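Local atomic coordinates of selenium-binding protein (Sulfolobus tokodaii, PDB entry 2ECE), a protein that is of unknown function but belongs to the selenium-binding protein family, folds as a beta-propeller and may bind selenium. Residues A28-L33 with A46-N51; I150-L155 with L167-Y172; H242-G247 with W292-V297; P258-T263 with D457-P462; W340-V345 with I367-D372. All blocks are in the same frame, centred on the assembly; numbering follows the deposited sequence.

The chain folds into a beta-propeller, and the five contacts sample it differently. Interactions 1 and 2 are strand pairs inside two separate four-stranded sheets, with centres about 23 Å apart. Interaction 3 joins two different sheets face to face, about 35 Å from interaction 1 between centres. Interactions 4 and 5 involve loops. Interaction 4 ties the C-terminal tail to a loop of the sheet that also supplies 292-297, and its segments alternate with those of interaction 3 along the chain. Interactions 1, 2, 3 and 5 follow in series, and both segments of 5 fall between 258-263 and 457-462. None of the five touch. Strands 27-33 and 443-449 share one sheet, so this sheet closes the ring.

Interaction 1. Residues A28-L33 with A46-N51; sequences AYVACL and AVVDVN
The Tyr29 ring meets Val47 at its edge. Val47 CG2 lies in the ring plane, with Tyr29 CD1 to Val47 CG2 at 3.9 Å. The two side chains run side by side on the same face of the sheet. Tyr29 CG is anti to its carbonyl carbon (chi1 -64°), which brings the ring edge over to the neighbouring strand. The phenol OH is hydrogen-bonded to Pro117 O. Tyr29 and Val47 form a non-hydrogen-bonded antiparallel pair. On either side of it are hydrogen-bonded pairs, Ala28 with Val48 and Val30 with Ala46. Each of these has two N-H...O bonds of 2.8 Å: Ala28 N to Val48 O, Val48 N to Ala28 O, Val30 N to Ala46 O and Ala46 N to Val30 O. The acceptors are met in their carbonyl planes. Ala46 O also takes a CA-H...O contact from Tyr29 CA at 3.3 Å. The side chains of Ala28, Val30, Ala46 and Val48 make up the other face. There the Val30 and Val48 side chains cross obliquely, with Val30 CG2 4.2 Å from Val48 CG2, and Cys32 SG rests 3.9 Å from Ala46 CB. At the end of the strand, Asp49 OD1 accepts from Asn51 N, an Asx turn. This hairpin gives the two middle strands of a propeller blade. Strand 443-449 flanks 27-33, strand 60-65 flanks 44-49, and Val48 packs on Phe435 and Val437 of strand 429-438.

Interaction 2. Residues I150-L155 with L167-Y172; sequences IYISAL and LMLDHY
This is a buried antiparallel strand pair, the hairpin formed by the two middle strands of a four-stranded sheet. Ile150 with Leu169 and Ile152 with Leu167 are hydrogen-bonded pairs. The shortest bond runs from Leu169 N to Ile150 O at 2.7 Å. Between these two pairs sits the non-hydrogen-bonded pair Tyr151 and Met168, side chains side by side. Met168 CG is over one face of the Tyr151 ring, 4.0 Å from its centroid, in a CH-pi contact. The bend at chi3 (78°) takes the chain along the ring, so Met168 CE comes 3.6 Å from Tyr151 OH. Met168 SD stands obliquely to the ring, a Met-aromatic contact. The sheet is one blade of the propeller, and its opposite face is aliphatic. There Ile152 CD1 meets Leu169 CD1 at 3.9 Å, and Ile99 of strand 97-101 in another blade touches Ile150, Ile152 and Leu169. Ile150 CG1 reaches His171 ND1 at 3.9 Å, while His171 NE2 is hydrogen-bonded to Gly146 O. Tyr151 OH is hydrogen-bonded to Asp148 OD2.

Interaction 3. Residues H242-G247 with W292-V297; sequences HSLTLG and WNAEKV
Leu244 CD1 is the centre of this contact. It lies 3.6 Å from Ala294 CB and 3.4 Å from Asn293 C, so one methyl presses on both a side chain and the backbone. Leu246 CD2 reaches the same Ala294 CB at 3.7 Å. Two leucine tips thus converge on the small alanine. At the other end His242 CD2 touches Trp292 CB at 4.1 Å, with that CB near the plane of the imidazole, at its edge. The His242 and Trp292 side chains run antiparallel and pass alongside one another. Leu244 CG is anti to its carbonyl carbon (chi1 -70°), and the chain is extended beyond, so CD1 points into the other strand. The segments belong to two different sheets of the propeller: 239-245 is an outermost strand of one blade, and 291-304 lies within another. Their short axes run nearly parallel, 15° apart, with a closest approach of 7.8 Å. That is too far for backbone hydrogen bonds and close for packed sheets, which fits the small Ala294 at the interface. Trp292 O is buried here and has no partner in the model. Further out, the Trp292 ring stacks on Phe232 and meets Tyr287 edge-to-face. Phe232 and Ile230 of strand 229-234 also lie against Leu244. Leu246 is backed by Ile269, Met271 and Trp283. Asn293 ND2 is hydrogen-bonded to Phe286 O.

Interaction 4. Residues P258-T263 with D457-P462; sequences PLHDPT and DSYCYP
The C-terminal tail lies against the loop between strands 250-258 and 266-274. Cys460 forms a disulfide with Cys86. An Asx turn shapes the loop: Asp261 OD1 accepts from Thr263 N at 3.0 Å. Thr263 OG1 is a second donor to the same Asp261 OD1 at 2.7 Å, and both come from above the carboxylate plane. The Pro262 ring is the main apolar piece. Its CB meets Tyr459 O at 3.7 Å, and its CG meets Tyr461 C at 3.8 Å. The Thr263 and Pro462 side chains cross at about a right angle, with Thr263 CG2 3.6 Å from Pro462 CB. The His260 and Tyr459 side chains run side by side. Two waters carry the polar link. One donates to Asp457 O at 2.5 Å and is hydrogen-bonded to His260 ND1. The other donates to His260 O and accepts from Tyr459 N. His260 NE2 is hydrogen-bonded to Ile328 O, and Asp457 pairs with Arg95. The tail is therefore joined to the loop by van der Waals packing and water bridges, while the disulfide fixes it covalently.

Interaction 5. Residues W340-V345 with I367-D372; sequences WGIGEV and IFHRAD
Glu344 CG is anti to its carbonyl carbon (chi1 -56°), and the chain then runs extended to the carboxylate. His369 CG is likewise anti to its carbonyl carbon (chi1 -64°). These torsions bring His369 NE2 to Glu344 OE2 at 2.7 Å in a nearly straight hydrogen bond (173°). OE2 uses its anti lone pair and lies in the ring plane. The carboxylate and imidazole are nearly coplanar. A carboxylate so close may favour a protonated imidazole, though the salt bridge from the other oxygen, Glu344 OE1, to Arg346 would weaken this. The ring edge also faces Gly343 O, 3.3 Å from His369 CD2. Phe368 CD2 sits over one face of the ring, 3.6 Å above its plane. The Ile342 and His369 side chains cross obliquely, and Ile342 CG2 lies 3.5 Å from His369 NE2. Two backbone bonds add to the grip, each nearly along the carbonyl axis: Ile367 N to Gly341 O at 2.8 Å and His369 N to Ile342 O at 3.2 Å. Gly343, with positive phi, and Glu344 form a G1 beta bulge at the turn between strands 334-339 and 344-349. The segment 367-372 follows strand 357-363, an edge strand of the same sheet, and closes over this turn. His369 and Ala371 also touch Lys363 of that strand. Val319 of strand 318-319 and Glu303 of strand 291-304, both in another sheet, pack against Ile342 and Phe368.

Interaction 1. Residues A28-L33 with A46-N51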
# COMPACT_ATOMS: atom_id res chain seq x y z
N ALA A 28 4.50 15.58 0.89
CA ALA A 28 4.39 14.13 0.95
C ALA A 28 4.27 13.74 2.42
O ALA A 28 5.16 14.03 3.22
CB ALA A 28 5.62 13.48 0.33
N TYR A 29 3.16 13.12 2.78
CA TYR A 29 2.96 12.68 4.14
C TYR A 29 3.48 11.25 4.18
O TYR A 29 3.14 10.45 3.31
CB TYR A 29 1.47 12.74 4.49
CG TYR A 29 0.91 14.15 4.46
CD1 TYR A 29 1.33 15.11 5.38
CD2 TYR A 29 -0.03 14.53 3.49
CE1 TYR A 29 0.82 16.42 5.35
CE2 TYR A 29 -0.55 15.83 3.46
CZ TYR A 29 -0.12 16.76 4.39
OH TYR A 29 -0.64 18.04 4.37
N VAL A 30 4.31 10.93 5.16
CA VAL A 30 4.88 9.60 5.23
C VAL A 30 4.67 8.92 6.58
O VAL A 30 4.99 9.48 7.63
CB VAL A 30 6.40 9.65 4.93
CG1 VAL A 30 6.97 8.24 4.82
CG2 VAL A 30 6.64 10.44 3.64
N ALA A 31 4.14 7.70 6.53
CA ALA A 31 3.91 6.94 7.76
C ALA A 31 5.27 6.42 8.21
O ALA A 31 5.92 5.66 7.48
CB ALA A 31 2.97 5.79 7.49
N CYS A 32 5.71 6.84 9.39
CA CYS A 32 7.01 6.42 9.93
C CYS A 32 6.86 5.68 11.26
O CYS A 32 5.96 5.97 12.03
CB CYS A 32 7.92 7.63 10.12
SG CYS A 32 8.37 8.42 8.56
N LEU A 33 7.76 4.74 11.53
CA LEU A 33 7.66 3.96 12.75
C LEU A 33 8.98 3.64 13.44
O LEU A 33 10.04 3.55 12.81
CB LEU A 33 6.94 2.65 12.45
CG LEU A 33 7.60 1.78 11.37
CD1 LEU A 33 7.28 0.32 11.62
CD2 LEU A 33 7.13 2.22 9.99
N ALA A 46 5.37 11.89 9.01
CA ALA A 46 6.34 12.91 8.65
C ALA A 46 5.80 13.73 7.49
O ALA A 46 5.17 13.20 6.58
CB ALA A 46 7.65 12.26 8.26
N VAL A 47 6.04 15.04 7.55
CA VAL A 47 5.61 15.94 6.49
C VAL A 47 6.86 16.32 5.71
O VAL A 47 7.73 17.01 6.23
CB VAL A 47 4.95 17.21 7.05
CG1 VAL A 47 4.48 18.09 5.90
CG2 VAL A 47 3.78 16.84 7.95
N VAL A 48 6.95 15.85 4.47
CA VAL A 48 8.09 16.12 3.61
C VAL A 48 7.78 17.13 2.51
O VAL A 48 6.79 16.98 1.78
CB VAL A 48 8.61 14.82 2.96
CG1 VAL A 48 9.77 15.13 2.03
CG2 VAL A 48 9.05 13.83 4.04
N ASP A 49 8.62 18.17 2.43
CA ASP A 49 8.46 19.21 1.42
C ASP A 49 8.98 18.58 0.14
O ASP A 49 10.16 18.21 0.03
CB ASP A 49 9.29 20.46 1.74
CG ASP A 49 8.93 21.64 0.86
OD1 ASP A 49 8.61 21.43 -0.33
OD2 ASP A 49 8.96 22.79 1.36
N VAL A 50 8.09 18.48 -0.83
CA VAL A 50 8.42 17.83 -2.07
C VAL A 50 8.42 18.72 -3.32
O VAL A 50 8.49 18.23 -4.45
CB VAL A 50 7.48 16.59 -2.18
CG1 VAL A 50 6.57 16.67 -3.38
CG2 VAL A 50 8.30 15.33 -2.15
N ASN A 51 8.38 20.04 -3.11
CA ASN A 51 8.39 21.06 -4.17
C ASN A 51 9.83 21.54 -4.40
O ASN A 51 10.43 22.16 -3.52
CB ASN A 51 7.54 22.25 -3.72
CG ASN A 51 7.34 23.29 -4.81
OD1 ASN A 51 8.19 23.47 -5.69
ND2 ASN A 51 6.22 24.00 -4.74

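Interaction 2. Residues I150-L155 with L167-Y172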
# COMPACT_ATOMS: atom_id res chain seq x y z
N ILE A 150 -15.87 5.65 5.10
CA ILE A 150 -14.44 5.40 5.07
C ILE A 150 -14.29 3.91 5.36
O ILE A 150 -14.84 3.42 6.34
CB ILE A 150 -13.71 6.23 6.15
CG1 ILE A 150 -13.90 7.72 5.88
CG2 ILE A 150 -12.23 5.88 6.16
CD1 ILE A 150 -13.49 8.59 7.05
N TYR A 151 -13.56 3.21 4.51
CA TYR A 151 -13.38 1.77 4.66
C TYR A 151 -11.95 1.43 5.08
O TYR A 151 -10.99 1.98 4.54
CB TYR A 151 -13.68 1.05 3.34
CG TYR A 151 -15.11 1.16 2.86
CD1 TYR A 151 -15.68 2.40 2.56
CD2 TYR A 151 -15.89 0.02 2.68
CE1 TYR A 151 -16.99 2.49 2.08
CE2 TYR A 151 -17.19 0.09 2.20
CZ TYR A 151 -17.74 1.33 1.90
OH TYR A 151 -19.03 1.40 1.42
N ILE A 152 -11.82 0.50 6.03
CA ILE A 152 -10.52 0.09 6.53
C ILE A 152 -10.45 -1.42 6.68
O ILE A 152 -11.32 -2.02 7.30
CB ILE A 152 -10.23 0.72 7.92
CG1 ILE A 152 -10.42 2.24 7.85
CG2 ILE A 152 -8.82 0.37 8.36
CD1 ILE A 152 -10.28 2.94 9.18
N SER A 153 -9.43 -2.04 6.10
CA SER A 153 -9.30 -3.48 6.21
C SER A 153 -8.58 -3.85 7.51
O SER A 153 -7.85 -3.04 8.08
CB SER A 153 -8.53 -4.04 5.01
OG SER A 153 -7.19 -3.57 5.00
N ALA A 154 -8.81 -5.08 7.97
CA ALA A 154 -8.19 -5.56 9.21
C ALA A 154 -7.75 -7.01 9.02
O ALA A 154 -8.46 -7.81 8.41
CB ALA A 154 -9.18 -5.44 10.37
N LEU A 155 -6.58 -7.35 9.55
CA LEU A 155 -6.02 -8.69 9.42
C LEU A 155 -6.74 -9.82 10.16
O LEU A 155 -6.69 -10.97 9.72
CB LEU A 155 -4.55 -8.67 9.85
CG LEU A 155 -3.43 -8.48 8.82
CD1 LEU A 155 -3.88 -7.64 7.65
CD2 LEU A 155 -2.22 -7.89 9.51
N LEU A 167 -13.97 -2.87 7.88
CA LEU A 167 -14.90 -2.13 8.73
C LEU A 167 -15.09 -0.77 8.10
O LEU A 167 -14.33 -0.37 7.21
CB LEU A 167 -14.34 -1.96 10.15
CG LEU A 167 -13.07 -1.12 10.31
CD1 LEU A 167 -13.31 -0.02 11.34
CD2 LEU A 167 -11.93 -2.01 10.74
N MET A 168 -16.11 -0.05 8.56
CA MET A 168 -16.42 1.26 8.03
C MET A 168 -16.44 2.31 9.13
O MET A 168 -16.74 1.99 10.29
CB MET A 168 -17.77 1.23 7.32
CG MET A 168 -17.80 0.36 6.07
SD MET A 168 -19.46 -0.14 5.65
CE MET A 168 -20.12 1.35 4.90
N LEU A 169 -16.11 3.54 8.77
CA LEU A 169 -16.12 4.66 9.70
C LEU A 169 -17.06 5.69 9.10
O LEU A 169 -17.08 5.89 7.88
CB LEU A 169 -14.75 5.32 9.83
CG LEU A 169 -13.52 4.68 10.44
CD1 LEU A 169 -12.47 5.79 10.61
CD2 LEU A 169 -13.83 4.04 11.79
N ASP A 170 -17.82 6.36 9.96
CA ASP A 170 -18.76 7.37 9.53
C ASP A 170 -18.01 8.59 8.96
O ASP A 170 -17.04 9.05 9.56
CB ASP A 170 -19.61 7.81 10.72
CG ASP A 170 -20.72 8.72 10.32
OD1 ASP A 170 -21.82 8.20 10.00
OD2 ASP A 170 -20.50 9.94 10.30
N HIS A 171 -18.48 9.10 7.82
CA HIS A 171 -17.85 10.25 7.16
C HIS A 171 -17.84 11.53 7.99
O HIS A 171 -17.00 12.41 7.77
CB HIS A 171 -18.56 10.58 5.85
CG HIS A 171 -17.88 10.03 4.63
ND1 HIS A 171 -16.52 10.16 4.41
CD2 HIS A 171 -18.38 9.40 3.54
CE1 HIS A 171 -16.22 9.63 3.24
NE2 HIS A 171 -17.32 9.16 2.69
N TYR A 172 -18.78 11.65 8.93
CA TYR A 172 -18.89 12.86 9.73
C TYR A 172 -18.32 12.80 11.14
O TYR A 172 -17.61 13.71 11.56
CB TYR A 172 -20.36 13.29 9.78
CG TYR A 172 -20.94 13.48 8.40
CD1 TYR A 172 -21.81 12.53 7.85
CD2 TYR A 172 -20.58 14.57 7.62
CE1 TYR A 172 -22.31 12.68 6.55
CE2 TYR A 172 -21.07 14.73 6.32
CZ TYR A 172 -21.93 13.78 5.80
OH TYR A 172 -22.42 13.95 4.52

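Interaction 3. Residues H242-G247 with W292-V297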
# COMPACT_ATOMS: atom_id res chain seq x y z
N HIS A 242 -17.66 -14.33 -5.64
CA HIS A 242 -16.74 -15.28 -6.27
C HIS A 242 -15.33 -15.08 -5.75
O HIS A 242 -15.03 -14.06 -5.13
CB HIS A 242 -16.79 -15.09 -7.80
CG HIS A 242 -16.03 -16.13 -8.57
ND1 HIS A 242 -16.26 -17.48 -8.42
CD2 HIS A 242 -15.08 -16.02 -9.53
CE1 HIS A 242 -15.48 -18.16 -9.24
NE2 HIS A 242 -14.75 -17.29 -9.93
N SER A 243 -14.47 -16.06 -5.98
CA SER A 243 -13.08 -15.99 -5.56
C SER A 243 -12.26 -16.80 -6.55
O SER A 243 -12.75 -17.75 -7.15
CB SER A 243 -12.91 -16.56 -4.15
OG SER A 243 -12.82 -17.98 -4.18
N LEU A 244 -11.00 -16.40 -6.73
CA LEU A 244 -10.11 -17.10 -7.64
C LEU A 244 -8.79 -17.33 -6.92
O LEU A 244 -8.37 -16.51 -6.11
CB LEU A 244 -9.86 -16.26 -8.90
CG LEU A 244 -11.02 -16.08 -9.89
CD1 LEU A 244 -10.64 -15.02 -10.93
CD2 LEU A 244 -11.33 -17.41 -10.56
N THR A 245 -8.17 -18.47 -7.20
CA THR A 245 -6.89 -18.79 -6.58
C THR A 245 -5.80 -18.39 -7.56
O THR A 245 -5.85 -18.76 -8.73
CB THR A 245 -6.83 -20.29 -6.26
OG1 THR A 245 -7.79 -20.59 -5.24
CG2 THR A 245 -5.45 -20.69 -5.78
N LEU A 246 -4.82 -17.62 -7.09
CA LEU A 246 -3.74 -17.14 -7.94
C LEU A 246 -2.51 -18.06 -7.92
O LEU A 246 -1.43 -17.65 -7.50
CB LEU A 246 -3.35 -15.73 -7.51
CG LEU A 246 -4.59 -14.82 -7.40
CD1 LEU A 246 -4.20 -13.46 -6.86
CD2 LEU A 246 -5.25 -14.70 -8.77
N GLY A 247 -2.70 -19.29 -8.37
CA GLY A 247 -1.62 -20.25 -8.39
C GLY A 247 -1.62 -21.08 -7.12
O GLY A 247 -1.37 -20.55 -6.04
N TRP A 292 -15.52 -13.63 -13.79
CA TRP A 292 -14.31 -12.97 -13.31
C TRP A 292 -13.18 -13.94 -13.65
O TRP A 292 -13.32 -15.15 -13.50
CB TRP A 292 -14.37 -12.73 -11.79
CG TRP A 292 -15.04 -11.44 -11.43
CD1 TRP A 292 -16.27 -11.28 -10.85
CD2 TRP A 292 -14.56 -10.11 -11.70
NE1 TRP A 292 -16.58 -9.95 -10.74
CE2 TRP A 292 -15.55 -9.21 -11.25
CE3 TRP A 292 -13.38 -9.60 -12.27
CZ2 TRP A 292 -15.40 -7.82 -11.36
CZ3 TRP A 292 -13.24 -8.22 -12.38
CH2 TRP A 292 -14.24 -7.35 -11.92
N ASN A 293 -12.06 -13.41 -14.13
CA ASN A 293 -10.92 -14.24 -14.50
C ASN A 293 -9.65 -13.68 -13.90
O ASN A 293 -9.62 -12.54 -13.45
CB ASN A 293 -10.78 -14.28 -16.02
CG ASN A 293 -12.09 -14.54 -16.72
OD1 ASN A 293 -12.44 -15.69 -17.00
ND2 ASN A 293 -12.84 -13.48 -17.00
N ALA A 294 -8.59 -14.48 -13.91
CA ALA A 294 -7.30 -14.06 -13.37
C ALA A 294 -6.20 -14.85 -14.07
O ALA A 294 -6.24 -16.08 -14.11
CB ALA A 294 -7.25 -14.30 -11.87
N GLU A 295 -5.22 -14.14 -14.61
CA GLU A 295 -4.11 -14.75 -15.32
C GLU A 295 -2.77 -14.17 -14.89
O GLU A 295 -2.67 -12.97 -14.62
CB GLU A 295 -4.28 -14.56 -16.83
CG GLU A 295 -5.19 -15.57 -17.49
CD GLU A 295 -5.62 -15.14 -18.88
OE1 GLU A 295 -4.83 -14.44 -19.55
OE2 GLU A 295 -6.73 -15.52 -19.30
N LYS A 296 -1.75 -15.01 -14.84
CA LYS A 296 -0.41 -14.56 -14.47
C LYS A 296 0.18 -13.84 -15.68
O LYS A 296 0.25 -14.41 -16.77
CB LYS A 296 0.47 -15.75 -14.08
CG LYS A 296 1.88 -15.37 -13.66
CD LYS A 296 2.59 -16.50 -12.90
CE LYS A 296 2.77 -17.76 -13.74
NZ LYS A 296 3.54 -18.80 -13.00
N VAL A 297 0.58 -12.59 -15.49
CA VAL A 297 1.14 -11.82 -16.60
C VAL A 297 2.61 -11.45 -16.43
O VAL A 297 3.27 -11.06 -17.40
CB VAL A 297 0.31 -10.54 -16.84
CG1 VAL A 297 -1.08 -10.92 -17.32
CG2 VAL A 297 0.22 -9.71 -15.57

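Interaction 4. Residues P258-T263 with D457-P462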
# COMPACT_ATOMS: atom_id res chain seq x y z
N PRO A 258 -6.97 -1.82 -9.15
CA PRO A 258 -7.90 -1.79 -10.29
C PRO A 258 -7.34 -0.73 -11.26
O PRO A 258 -6.62 0.17 -10.82
CB PRO A 258 -9.21 -1.30 -9.66
CG PRO A 258 -9.09 -1.71 -8.21
CD PRO A 258 -7.64 -1.42 -7.90
N LEU A 259 -7.64 -0.83 -12.55
CA LEU A 259 -7.17 0.22 -13.44
C LEU A 259 -7.97 1.45 -13.00
O LEU A 259 -9.07 1.32 -12.46
CB LEU A 259 -7.45 -0.10 -14.92
CG LEU A 259 -6.57 -1.18 -15.56
CD1 LEU A 259 -6.69 -1.08 -17.09
CD2 LEU A 259 -5.12 -1.00 -15.16
N HIS A 260 -7.42 2.64 -13.22
CA HIS A 260 -8.09 3.86 -12.80
C HIS A 260 -9.35 4.20 -13.60
O HIS A 260 -10.31 4.77 -13.06
CB HIS A 260 -7.09 5.01 -12.84
CG HIS A 260 -5.90 4.79 -11.95
ND1 HIS A 260 -5.95 4.94 -10.58
CD2 HIS A 260 -4.64 4.39 -12.24
CE1 HIS A 260 -4.77 4.63 -10.06
NE2 HIS A 260 -3.96 4.30 -11.05
N ASP A 261 -9.35 3.85 -14.88
CA ASP A 261 -10.48 4.09 -15.78
C ASP A 261 -11.59 3.14 -15.33
O ASP A 261 -11.47 1.93 -15.50
CB ASP A 261 -10.07 3.75 -17.21
CG ASP A 261 -11.15 4.07 -18.24
OD1 ASP A 261 -12.35 4.17 -17.88
OD2 ASP A 261 -10.80 4.22 -19.42
N PRO A 262 -12.69 3.67 -14.77
CA PRO A 262 -13.78 2.81 -14.30
C PRO A 262 -14.52 2.00 -15.36
O PRO A 262 -15.31 1.11 -15.02
CB PRO A 262 -14.70 3.79 -13.57
CG PRO A 262 -14.55 5.03 -14.40
CD PRO A 262 -13.05 5.10 -14.62
N THR A 263 -14.29 2.29 -16.64
CA THR A 263 -14.96 1.53 -17.69
C THR A 263 -14.22 0.22 -17.90
O THR A 263 -14.70 -0.67 -18.60
CB THR A 263 -14.99 2.30 -19.04
OG1 THR A 263 -13.66 2.52 -19.52
CG2 THR A 263 -15.68 3.63 -18.87
N ASP A 457 -7.02 7.71 -4.60
CA ASP A 457 -8.34 8.01 -5.16
C ASP A 457 -8.85 7.03 -6.20
O ASP A 457 -8.08 6.42 -6.94
CB ASP A 457 -8.32 9.39 -5.84
CG ASP A 457 -8.15 10.53 -4.87
OD1 ASP A 457 -7.25 10.45 -4.01
OD2 ASP A 457 -8.91 11.51 -4.99
N SER A 458 -10.17 6.88 -6.26
CA SER A 458 -10.81 6.05 -7.27
C SER A 458 -11.78 7.03 -7.93
O SER A 458 -12.21 8.00 -7.30
CB SER A 458 -11.54 4.85 -6.65
OG SER A 458 -12.48 5.25 -5.68
N TYR A 459 -12.12 6.80 -9.19
CA TYR A 459 -12.99 7.74 -9.89
C TYR A 459 -14.29 7.13 -10.41
O TYR A 459 -14.38 5.92 -10.62
CB TYR A 459 -12.18 8.36 -11.03
CG TYR A 459 -10.79 8.78 -10.59
CD1 TYR A 459 -9.72 7.89 -10.63
CD2 TYR A 459 -10.57 10.05 -10.04
CE1 TYR A 459 -8.46 8.24 -10.15
CE2 TYR A 459 -9.32 10.41 -9.55
CZ TYR A 459 -8.27 9.51 -9.60
OH TYR A 459 -7.04 9.86 -9.10
N CYS A 460 -15.30 7.98 -10.60
CA CYS A 460 -16.58 7.51 -11.11
C CYS A 460 -16.85 7.90 -12.56
O CYS A 460 -17.90 7.58 -13.10
CB CYS A 460 -17.73 7.99 -10.22
SG CYS A 460 -18.13 6.81 -8.90
N TYR A 461 -15.91 8.59 -13.18
CA TYR A 461 -16.10 9.00 -14.57
C TYR A 461 -14.86 8.70 -15.41
O TYR A 461 -13.73 8.85 -14.95
CB TYR A 461 -16.44 10.50 -14.64
CG TYR A 461 -17.60 10.84 -13.73
CD1 TYR A 461 -17.39 11.10 -12.37
CD2 TYR A 461 -18.92 10.81 -14.20
CE1 TYR A 461 -18.46 11.30 -11.50
CE2 TYR A 461 -20.00 11.00 -13.33
CZ TYR A 461 -19.76 11.24 -11.99
OH TYR A 461 -20.81 11.38 -11.11
N PRO A 462 -15.07 8.25 -16.65
CA PRO A 462 -13.98 7.92 -17.57
C PRO A 462 -13.22 9.11 -18.12
O PRO A 462 -12.11 8.96 -18.62
CB PRO A 462 -14.69 7.12 -18.66
CG PRO A 462 -15.99 7.83 -18.75
CD PRO A 462 -16.38 7.99 -17.29
OXT PRO A 462 -13.80 10.22 -18.07
O HOH W 1 -8.14 4.97 -9.01
O HOH W 2 -10.92 4.68 -10.40

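Interaction 5. Residues W340-V345 with I367-D372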
# COMPACT_ATOMS: atom_id res chain seq x y z
N TRP A 340 11.50 -6.03 -2.91
CA TRP A 340 12.06 -5.85 -1.58
C TRP A 340 13.17 -6.84 -1.24
O TRP A 340 13.91 -6.62 -0.29
CB TRP A 340 10.93 -5.96 -0.56
CG TRP A 340 11.29 -5.46 0.79
CD1 TRP A 340 11.61 -4.17 1.14
CD2 TRP A 340 11.32 -6.22 2.01
NE1 TRP A 340 11.82 -4.09 2.50
CE2 TRP A 340 11.65 -5.33 3.05
CE3 TRP A 340 11.09 -7.57 2.31
CZ2 TRP A 340 11.76 -5.74 4.38
CZ3 TRP A 340 11.20 -7.98 3.64
CH2 TRP A 340 11.53 -7.07 4.65
N GLY A 341 13.27 -7.92 -2.00
CA GLY A 341 14.31 -8.90 -1.75
C GLY A 341 15.55 -8.58 -2.55
O GLY A 341 16.61 -8.28 -2.00
N ILE A 342 15.41 -8.62 -3.87
CA ILE A 342 16.52 -8.33 -4.76
C ILE A 342 17.02 -6.88 -4.69
O ILE A 342 18.22 -6.63 -4.71
CB ILE A 342 16.15 -8.71 -6.21
CG1 ILE A 342 16.18 -10.23 -6.35
CG2 ILE A 342 17.08 -8.02 -7.20
CD1 ILE A 342 15.48 -10.76 -7.57
N GLY A 343 16.09 -5.93 -4.59
CA GLY A 343 16.46 -4.53 -4.50
C GLY A 343 16.22 -3.71 -5.76
O GLY A 343 17.15 -3.09 -6.29
N GLU A 344 14.98 -3.68 -6.23
CA GLU A 344 14.67 -2.93 -7.44
C GLU A 344 13.27 -2.33 -7.46
O GLU A 344 12.40 -2.70 -6.66
CB GLU A 344 14.78 -3.83 -8.68
CG GLU A 344 16.11 -4.55 -8.90
CD GLU A 344 16.05 -5.51 -10.09
OE1 GLU A 344 14.96 -5.65 -10.70
OE2 GLU A 344 17.08 -6.14 -10.42
N VAL A 345 13.08 -1.39 -8.38
CA VAL A 345 11.78 -0.79 -8.64
C VAL A 345 11.77 -0.93 -10.15
O VAL A 345 12.74 -0.55 -10.82
CB VAL A 345 11.70 0.72 -8.29
CG1 VAL A 345 10.35 1.25 -8.77
CG2 VAL A 345 11.82 0.93 -6.79
N ILE A 367 19.02 -7.33 -0.83
CA ILE A 367 19.93 -8.36 -0.36
C ILE A 367 20.83 -8.77 -1.54
O ILE A 367 21.99 -9.13 -1.35
CB ILE A 367 19.16 -9.60 0.14
CG1 ILE A 367 18.32 -9.23 1.36
CG2 ILE A 367 20.13 -10.72 0.49
CD1 ILE A 367 17.31 -10.29 1.75
N PHE A 368 20.28 -8.69 -2.75
CA PHE A 368 21.04 -9.05 -3.94
C PHE A 368 21.96 -7.94 -4.45
O PHE A 368 23.16 -8.15 -4.57
CB PHE A 368 20.10 -9.49 -5.07
CG PHE A 368 20.82 -10.02 -6.28
CD1 PHE A 368 21.48 -11.24 -6.23
CD2 PHE A 368 20.86 -9.28 -7.46
CE1 PHE A 368 22.17 -11.73 -7.35
CE2 PHE A 368 21.55 -9.75 -8.58
CZ PHE A 368 22.21 -10.98 -8.52
N HIS A 369 21.39 -6.77 -4.74
CA HIS A 369 22.18 -5.65 -5.27
C HIS A 369 23.00 -4.86 -4.24
O HIS A 369 24.08 -4.38 -4.57
CB HIS A 369 21.28 -4.64 -6.00
CG HIS A 369 20.60 -5.19 -7.22
ND1 HIS A 369 21.30 -5.73 -8.28
CD2 HIS A 369 19.30 -5.22 -7.57
CE1 HIS A 369 20.45 -6.07 -9.23
NE2 HIS A 369 19.23 -5.77 -8.83
N ARG A 370 22.49 -4.72 -3.02
CA ARG A 370 23.19 -3.93 -2.00
C ARG A 370 23.59 -2.59 -2.63
O ARG A 370 24.64 -2.03 -2.32
CB ARG A 370 24.44 -4.67 -1.52
CG ARG A 370 24.32 -5.24 -0.12
CD ARG A 370 23.41 -6.46 -0.09
NE ARG A 370 23.03 -6.86 1.27
CZ ARG A 370 22.12 -6.23 2.00
NH1 ARG A 370 21.50 -5.16 1.52
NH2 ARG A 370 21.82 -6.67 3.22
N ALA A 371 22.73 -2.09 -3.50
CA ALA A 371 22.98 -0.84 -4.21
C ALA A 371 22.81 0.42 -3.38
O ALA A 371 21.76 0.63 -2.77
CB ALA A 371 22.08 -0.77 -5.44
N ASP A 372 23.85 1.24 -3.34
CA ASP A 372 23.79 2.50 -2.60
C ASP A 372 23.16 3.54 -3.51
O ASP A 372 23.04 3.34 -4.71
CB ASP A 372 25.19 2.96 -2.18
CG ASP A 372 25.78 2.10 -1.08
OD1 ASP A 372 25.00 1.45 -0.34
OD2 ASP A 372 27.01 2.09 -0.93